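Long-range contact in iota-carrageenase (Alteromonas sp., PDB 1H80), which hydrolyses the beta-1,4 linkages of iota-carrageenan, a sulfated galactan of red algal cell walls, with inversion of anomeric configuration: residues Gln195-Leu207 / Gln229-Arg241. Residues are numbered along the deposited sequence; the frame is centred on the assembly and turned at random.
Sequences QTYGADNILFRNL and QGGIRNIFADNIR
Ile-235 CG2 meets the Phe-204 ring at its edge, 3.6 Å from CE2, while Ile-202 CG2 of the ring's own strand lies over one face, near the rim. The Arg-241 guanidinium has Leu-207 O over one face. At the edge, Asn-206 OD1 lies near the guanidinium plane for both Arg-241 nitrogens: NH1 (2.9 Å) comes from above the amide plane, NH2 (3.2 Å) nearly along the C=O axis, though its N-H is bent. Arg-233 grips Asp-200 side-on: NE to OD1 (2.8 Å) and NH2 to OD2 (2.9 Å), both on syn sides, with the two planes 45° apart. The arginine chain bends at chi3 (-63°), which brings Arg-233 NH1 back to Gly-230 O of the same segment (2.9 Å). With an alanine in place of Arg-233, both prongs go, and Asp-200 OD1 would probably lack its arginine mate and Gly-230 O its NH1 bond. Strands 202-205 and 235-238 run parallel, with backbone bonds such as Phe-204 N to Phe-236 O (2.8 Å). Asn-201 and Asn-206 turn corners beside Asn-234 and Asn-239, as in successive coils of a right-handed parallel beta-helix. Ala-199, Ile-232 and Ile-235 pack together on one face. On the other, OD2 of buried Asp-200 also meets Arg-175 (salt bridge) and Trp-173 (hydrogen bond). Two arginines thus probably keep this carboxylate charged.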
loop_
_atom_site.group_PDB
_atom_site.type_symbol
_atom_site.label_atom_id
_atom_site.label_comp_id
_atom_site.label_asym_id
_atom_site.label_seq_id
_atom_site.Cartn_x
_atom_site.Cartn_y
_atom_site.Cartn_z
ATOM N N GLN A 195 -1.651 0.830 -1.538
ATOM C CA GLN A 195 -0.928 0.941 -2.796
ATOM C C GLN A 195 -1.678 2.041 -3.524
ATOM O O GLN A 195 -2.901 1.981 -3.663
ATOM C CB GLN A 195 -0.909 -0.333 -3.639
ATOM C CG GLN A 195 -0.104 -0.064 -4.919
ATOM C CD GLN A 195 0.555 -1.282 -5.527
ATOM O OE1 GLN A 195 1.260 -1.170 -6.537
ATOM N NE2 GLN A 195 0.340 -2.442 -4.932
ATOM N N THR A 196 -0.943 3.056 -3.969
ATOM C CA THR A 196 -1.545 4.197 -4.650
ATOM C C THR A 196 -1.255 4.228 -6.141
ATOM O O THR A 196 -0.114 4.059 -6.560
ATOM C CB THR A 196 -1.031 5.519 -4.068
ATOM O OG1 THR A 196 0.368 5.659 -4.360
ATOM C CG2 THR A 196 -1.230 5.547 -2.561
ATOM N N TYR A 197 -2.294 4.469 -6.931
ATOM C CA TYR A 197 -2.159 4.547 -8.381
ATOM C C TYR A 197 -2.536 5.947 -8.853
ATOM O O TYR A 197 -1.770 6.611 -9.551
ATOM C CB TYR A 197 -3.068 3.510 -9.030
ATOM C CG TYR A 197 -2.733 2.102 -8.608
ATOM C CD1 TYR A 197 -1.621 1.445 -9.130
ATOM C CD2 TYR A 197 -3.516 1.434 -7.668
ATOM C CE1 TYR A 197 -1.298 0.150 -8.727
ATOM C CE2 TYR A 197 -3.201 0.143 -7.254
ATOM C CZ TYR A 197 -2.092 -0.492 -7.789
ATOM O OH TYR A 197 -1.788 -1.770 -7.381
ATOM N N GLY A 198 -3.728 6.387 -8.463
ATOM C CA GLY A 198 -4.192 7.709 -8.835
ATOM C C GLY A 198 -4.757 8.352 -7.588
ATOM O O GLY A 198 -5.579 7.749 -6.897
ATOM N N ALA A 199 -4.318 9.566 -7.285
ATOM C CA ALA A 199 -4.803 10.243 -6.093
ATOM C C ALA A 199 -4.395 11.703 -6.053
ATOM O O ALA A 199 -3.320 12.078 -6.514
ATOM C CB ALA A 199 -4.282 9.529 -4.847
ATOM N N ASP A 200 -5.274 12.524 -5.495
ATOM C CA ASP A 200 -5.011 13.944 -5.351
ATOM C C ASP A 200 -5.494 14.386 -3.983
ATOM O O ASP A 200 -6.627 14.108 -3.602
ATOM C CB ASP A 200 -5.746 14.745 -6.425
ATOM C CG ASP A 200 -5.034 14.727 -7.760
ATOM O OD1 ASP A 200 -4.037 15.466 -7.915
ATOM O OD2 ASP A 200 -5.468 13.970 -8.650
ATOM N N ASN A 201 -4.616 15.048 -3.242
ATOM C CA ASN A 201 -4.947 15.572 -1.927
ATOM C C ASN A 201 -5.490 14.520 -0.966
ATOM O O ASN A 201 -6.637 14.591 -0.521
ATOM C CB ASN A 201 -5.954 16.712 -2.071
ATOM C CG ASN A 201 -6.045 17.560 -0.829
ATOM O OD1 ASN A 201 -5.026 17.924 -0.243
ATOM N ND2 ASN A 201 -7.265 17.895 -0.423
ATOM N N ILE A 202 -4.649 13.545 -0.655
ATOM C CA ILE A 202 -5.018 12.487 0.270
ATOM C C ILE A 202 -4.056 12.541 1.446
ATOM O O ILE A 202 -2.865 12.818 1.273
ATOM C CB ILE A 202 -4.898 11.088 -0.380
ATOM C CG1 ILE A 202 -5.702 11.033 -1.684
ATOM C CG2 ILE A 202 -5.363 10.018 0.602
ATOM C CD1 ILE A 202 -7.194 11.254 -1.517
ATOM N N LEU A 203 -4.580 12.310 2.643
ATOM C CA LEU A 203 -3.767 12.284 3.847
ATOM C C LEU A 203 -3.762 10.851 4.356
ATOM O O LEU A 203 -4.821 10.266 4.575
ATOM C CB LEU A 203 -4.345 13.210 4.924
ATOM C CG LEU A 203 -3.735 13.034 6.323
ATOM C CD1 LEU A 203 -2.253 13.379 6.298
ATOM C CD2 LEU A 203 -4.471 13.920 7.317
ATOM N N PHE A 204 -2.566 10.285 4.501
ATOM C CA PHE A 204 -2.381 8.925 5.013
ATOM C C PHE A 204 -1.771 9.122 6.392
ATOM O O PHE A 204 -0.724 9.757 6.527
ATOM C CB PHE A 204 -1.415 8.146 4.121
ATOM C CG PHE A 204 -1.947 7.879 2.745
ATOM C CD1 PHE A 204 -2.848 6.842 2.529
ATOM C CD2 PHE A 204 -1.559 8.665 1.668
ATOM C CE1 PHE A 204 -3.355 6.589 1.258
ATOM C CE2 PHE A 204 -2.060 8.421 0.387
ATOM C CZ PHE A 204 -2.960 7.380 0.183
ATOM N N ARG A 205 -2.408 8.585 7.422
ATOM C CA ARG A 205 -1.901 8.802 8.771
ATOM C C ARG A 205 -2.068 7.618 9.712
ATOM O O ARG A 205 -3.097 6.953 9.711
ATOM C CB ARG A 205 -2.599 10.038 9.351
ATOM C CG ARG A 205 -2.239 10.406 10.781
ATOM C CD ARG A 205 -2.872 11.755 11.145
ATOM N NE ARG A 205 -4.330 11.737 11.038
ATOM C CZ ARG A 205 -5.089 12.829 10.961
ATOM N NH1 ARG A 205 -4.530 14.030 10.974
ATOM N NH2 ARG A 205 -6.407 12.722 10.881
ATOM N N ASN A 206 -1.037 7.370 10.514
ATOM C CA ASN A 206 -1.048 6.286 11.487
ATOM C C ASN A 206 -1.396 4.965 10.821
ATOM O O ASN A 206 -2.433 4.358 11.096
ATOM C CB ASN A 206 -2.051 6.590 12.602
ATOM C CG ASN A 206 -1.871 5.685 13.804
ATOM O OD1 ASN A 206 -1.099 4.726 13.763
ATOM N ND2 ASN A 206 -2.587 5.984 14.882
ATOM N N LEU A 207 -0.507 4.532 9.936
ATOM C CA LEU A 207 -0.678 3.285 9.203
ATOM C C LEU A 207 0.507 2.397 9.540
ATOM O O LEU A 207 1.641 2.866 9.587
ATOM C CB LEU A 207 -0.712 3.567 7.703
ATOM C CG LEU A 207 -1.803 4.537 7.251
ATOM C CD1 LEU A 207 -1.672 4.772 5.752
ATOM C CD2 LEU A 207 -3.184 3.978 7.592
ATOM N N GLN A 229 -2.911 8.983 -17.918
ATOM C CA GLN A 229 -3.633 9.738 -16.903
ATOM C C GLN A 229 -3.499 9.007 -15.581
ATOM O O GLN A 229 -3.349 7.787 -15.549
ATOM C CB GLN A 229 -5.113 9.847 -17.270
ATOM C CG GLN A 229 -5.355 10.487 -18.619
ATOM C CD GLN A 229 -6.808 10.445 -19.032
ATOM O OE1 GLN A 229 -7.547 9.540 -18.645
ATOM N NE2 GLN A 229 -7.222 11.417 -19.841
ATOM N N GLY A 230 -3.559 9.759 -14.490
ATOM C CA GLY A 230 -3.445 9.143 -13.184
ATOM C C GLY A 230 -2.288 9.701 -12.391
ATOM O O GLY A 230 -1.945 10.880 -12.517
ATOM N N GLY A 231 -1.682 8.846 -11.574
ATOM C CA GLY A 231 -0.568 9.275 -10.754
ATOM C C GLY A 231 -1.070 9.941 -9.488
ATOM O O GLY A 231 -2.274 10.140 -9.320
ATOM N N ILE A 232 -0.148 10.302 -8.604
ATOM C CA ILE A 232 -0.522 10.935 -7.353
ATOM C C ILE A 232 0.129 12.301 -7.202
ATOM O O ILE A 232 1.265 12.513 -7.621
ATOM C CB ILE A 232 -0.159 10.035 -6.138
ATOM C CG1 ILE A 232 1.358 9.942 -5.962
ATOM C CG2 ILE A 232 -0.737 8.638 -6.345
ATOM C CD1 ILE A 232 1.773 9.071 -4.771
ATOM N N ARG A 233 -0.615 13.232 -6.613
ATOM C CA ARG A 233 -0.143 14.594 -6.405
ATOM C C ARG A 233 -0.675 15.134 -5.092
ATOM O O ARG A 233 -1.781 14.789 -4.677
ATOM C CB ARG A 233 -0.641 15.510 -7.523
ATOM C CG ARG A 233 -0.004 15.301 -8.884
ATOM C CD ARG A 233 -0.977 15.738 -9.968
ATOM N NE ARG A 233 -2.163 14.895 -9.914
ATOM C CZ ARG A 233 -2.197 13.640 -10.348
ATOM N NH1 ARG A 233 -1.113 13.094 -10.888
ATOM N NH2 ARG A 233 -3.296 12.916 -10.196
ATOM N N ASN A 234 0.116 15.990 -4.455
ATOM C CA ASN A 234 -0.269 16.617 -3.202
ATOM C C ASN A 234 -0.718 15.598 -2.175
ATOM O O ASN A 234 -1.824 15.664 -1.632
ATOM C CB ASN A 234 -1.363 17.644 -3.472
ATOM C CG ASN A 234 -0.936 18.668 -4.503
ATOM O OD1 ASN A 234 0.093 19.328 -4.344
ATOM N ND2 ASN A 234 -1.714 18.802 -5.570
ATOM N N ILE A 235 0.171 14.652 -1.917
ATOM C CA ILE A 235 -0.083 13.597 -0.958
ATOM C C ILE A 235 0.641 13.933 0.336
ATOM O O ILE A 235 1.765 14.441 0.317
ATOM C CB ILE A 235 0.439 12.242 -1.481
ATOM C CG1 ILE A 235 -0.237 11.903 -2.811
ATOM C CG2 ILE A 235 0.210 11.153 -0.443
ATOM C CD1 ILE A 235 -1.761 11.854 -2.752
ATOM N N PHE A 236 -0.017 13.671 1.456
ATOM C CA PHE A 236 0.569 13.912 2.762
ATOM C C PHE A 236 0.467 12.640 3.572
ATOM O O PHE A 236 -0.543 11.946 3.528
ATOM C CB PHE A 236 -0.152 15.047 3.492
ATOM C CG PHE A 236 0.091 16.395 2.888
ATOM C CD1 PHE A 236 -0.590 16.795 1.743
ATOM C CD2 PHE A 236 1.033 17.252 3.444
ATOM C CE1 PHE A 236 -0.334 18.034 1.158
ATOM C CE2 PHE A 236 1.297 18.493 2.867
ATOM C CZ PHE A 236 0.612 18.882 1.722
ATOM N N ALA A 237 1.527 12.332 4.301
ATOM C CA ALA A 237 1.548 11.135 5.121
ATOM C C ALA A 237 2.209 11.458 6.439
ATOM O O ALA A 237 3.157 12.241 6.493
ATOM C CB ALA A 237 2.302 10.022 4.410
ATOM N N ASP A 238 1.702 10.851 7.502
ATOM C CA ASP A 238 2.240 11.076 8.832
ATOM C C ASP A 238 2.109 9.814 9.667
ATOM O O ASP A 238 1.055 9.177 9.685
ATOM C CB ASP A 238 1.491 12.227 9.504
ATOM C CG ASP A 238 1.974 12.494 10.910
ATOM O OD1 ASP A 238 3.200 12.653 11.103
ATOM O OD2 ASP A 238 1.124 12.556 11.824
ATOM N N ASN A 239 3.197 9.455 10.343
ATOM C CA ASN A 239 3.232 8.277 11.195
ATOM C C ASN A 239 2.932 7.000 10.413
ATOM O O ASN A 239 1.880 6.374 10.575
ATOM C CB ASN A 239 2.248 8.445 12.350
ATOM C CG ASN A 239 2.382 7.354 13.386
ATOM O OD1 ASN A 239 3.334 6.572 13.360
ATOM N ND2 ASN A 239 1.434 7.301 14.313
ATOM N N ILE A 240 3.878 6.632 9.556
ATOM C CA ILE A 240 3.767 5.436 8.733
ATOM C C ILE A 240 4.808 4.467 9.268
ATOM O O ILE A 240 5.987 4.816 9.406
ATOM C CB ILE A 240 4.054 5.756 7.256
ATOM C CG1 ILE A 240 3.192 6.942 6.800
ATOM C CG2 ILE A 240 3.805 4.531 6.404
ATOM C CD1 ILE A 240 1.688 6.745 6.959
ATOM N N ARG A 241 4.374 3.244 9.555
ATOM C CA ARG A 241 5.266 2.261 10.148
ATOM C C ARG A 241 5.302 0.899 9.477
ATOM O O ARG A 241 4.314 0.439 8.900
ATOM C CB ARG A 241 4.891 2.086 11.622
ATOM C CG ARG A 241 4.695 3.406 12.363
ATOM C CD ARG A 241 4.428 3.208 13.849
ATOM N NE ARG A 241 3.191 2.477 14.131
ATOM C CZ ARG A 241 1.964 2.968 13.967
ATOM N NH1 ARG A 241 1.789 4.204 13.515
ATOM N NH2 ARG A 241 0.907 2.222 14.268
HETATM O O HOH W 1 -3.778 17.776 -6.501
HETATM O O HOH W 2 -1.346 14.631 10.878
#